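Local coordinates for protein type 3 secretion system pilotin (Salmonella typhimurium, PDB 6XFJ) that pilots the secretin InvG to its proper place in the outer membrane, as needed to build the type III secretion system that injects effectors into host cells, at residues B[66-69]-B[70-73]. Sequence-based numbering, arbitrary orientation.
Sequences LSIY and QTLL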
loop_
_atom_site.group_PDB
_atom_site.type_symbol
_atom_site.label_atom_id
_atom_site.label_comp_id
_atom_site.label_asym_id
_atom_site.label_seq_id
_atom_site.Cartn_x
_atom_site.Cartn_y
_atom_site.Cartn_z
ATOM N N LEU B 66 5.556 -3.533 -0.795
ATOM C CA LEU B 66 4.937 -3.744 0.517
ATOM C C LEU B 66 4.025 -2.608 0.881
ATOM O O LEU B 66 4.063 -1.506 0.354
ATOM C CB LEU B 66 6.022 -3.860 1.571
ATOM C CG LEU B 66 6.959 -5.028 1.398
ATOM C CD1 LEU B 66 7.875 -5.059 2.591
ATOM C CD2 LEU B 66 6.260 -6.339 1.154
ATOM N N SER B 67 3.024 -2.955 1.713
ATOM C CA SER B 67 2.025 -1.969 2.154
ATOM C C SER B 67 2.562 -1.024 3.199
ATOM O O SER B 67 3.606 -1.298 3.830
ATOM C CB SER B 67 0.806 -2.681 2.675
ATOM O OG SER B 67 1.099 -3.277 3.920
ATOM N N ILE B 68 1.843 0.068 3.500
ATOM C CA ILE B 68 2.234 0.921 4.650
ATOM C C ILE B 68 2.210 0.090 5.921
ATOM O O ILE B 68 3.035 0.316 6.780
ATOM C CB ILE B 68 1.436 2.210 4.713
ATOM C CG1 ILE B 68 2.186 3.216 5.582
ATOM C CG2 ILE B 68 -0.018 1.919 5.192
ATOM C CD1 ILE B 68 1.549 4.557 5.592
ATOM N N TYR B 69 1.229 -0.820 6.102
ATOM C CA TYR B 69 1.203 -1.594 7.346
ATOM C C TYR B 69 2.515 -2.386 7.457
ATOM O O TYR B 69 3.138 -2.436 8.503
ATOM C CB TYR B 69 -0.034 -2.512 7.381
ATOM C CG TYR B 69 -0.100 -3.271 8.678
ATOM C CD1 TYR B 69 -0.685 -2.732 9.823
ATOM C CD2 TYR B 69 0.476 -4.518 8.783
ATOM C CE1 TYR B 69 -0.639 -3.363 11.041
ATOM C CE2 TYR B 69 0.459 -5.189 10.008
ATOM C CZ TYR B 69 -0.091 -4.615 11.145
ATOM O OH TYR B 69 -0.106 -5.293 12.327
ATOM N N GLN B 70 2.848 -3.088 6.390
ATOM C CA GLN B 70 4.020 -4.006 6.377
ATOM C C GLN B 70 5.321 -3.201 6.569
ATOM O O GLN B 70 6.200 -3.669 7.254
ATOM C CB GLN B 70 4.093 -4.733 5.050
ATOM C CG GLN B 70 2.943 -5.736 4.915
ATOM C CD GLN B 70 2.556 -6.100 3.507
ATOM O OE1 GLN B 70 3.165 -5.666 2.543
ATOM N NE2 GLN B 70 1.465 -6.880 3.348
ATOM N N THR B 71 5.374 -1.998 6.002
ATOM C CA THR B 71 6.618 -1.204 6.135
ATOM C C THR B 71 6.709 -0.498 7.471
ATOM O O THR B 71 7.818 -0.380 8.001
ATOM C CB THR B 71 6.774 -0.287 4.948
ATOM O OG1 THR B 71 5.641 0.528 4.790
ATOM C CG2 THR B 71 7.038 -1.084 3.686
ATOM N N LEU B 72 5.626 -0.029 8.052
ATOM C CA LEU B 72 5.640 0.448 9.461
ATOM C C LEU B 72 6.086 -0.682 10.388
ATOM O O LEU B 72 6.853 -0.487 11.299
ATOM C CB LEU B 72 4.290 1.034 9.857
ATOM C CG LEU B 72 3.934 2.389 9.274
ATOM C CD1 LEU B 72 2.484 2.713 9.456
ATOM C CD2 LEU B 72 4.806 3.501 9.898
ATOM N N LEU B 73 5.512 -1.871 10.164
ATOM C CA LEU B 73 5.822 -3.007 11.053
ATOM C C LEU B 73 7.313 -3.371 10.901
ATOM O O LEU B 73 7.964 -3.613 11.884
ATOM C CB LEU B 73 4.914 -4.181 10.714
ATOM C CG LEU B 73 4.906 -5.325 11.721
ATOM C CD1 LEU B 73 4.378 -4.908 13.064
ATOM C CD2 LEU B 73 4.077 -6.465 11.193
#
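Gln70 lays its extended side chain back along Ser67, its carboxamide carbon resting 3.2 Å from Ser67 OG while OE1 takes the backbone N-H of Ser67 (N to OE1, 2.8 Å). That bond is straight at the hydrogen, 169°, but the donor stands well above the amide plane. In the opposite direction, Ser67 OG accepts from Gln70 N at 3.0 Å, placed there by a chi1 of 72° that sets the hydroxyl between its own N and carbonyl carbon. Leu66 crosses the glutamine at about a right angle, bringing CD2 close to OE1, and its CB meets CG2 of Thr71 at 3.6 Å. The carbonyl of Ser67 is gripped twice by Thr71, through both N and OG1; OG1, 2.9 Å from Ser67 O, approaches from a tilt out of the carbonyl plane. The Thr71 N bond opens the i to i+4 series, which Leu72 N to Ile68 O and Leu73 N to Tyr69 O continue. Along the helix flanks, Ile68 CG1 lies beside Leu72 CD1 at 3.9 Å, and the Tyr69 ring runs alongside Leu73, with CE2 meeting CD2 obliquely at 4.0 Å; the ring's hydroxyl bonds to Glu36. Ile68 and Leu72 pack on helix 25-36, and Thr71 touches helix 44-59, as does Ile68. The cap also belongs to the dimer interface: Ser67 OG bonds to Asn65 O of the second subunit, and Gln70 OE1 to Gln70 NE2 of that subunit. The reciprocal Ser67–Gln70 bonds form a capping box, with Ser67 as N-cap, at the start of the last helix of this all-helical InvH domain.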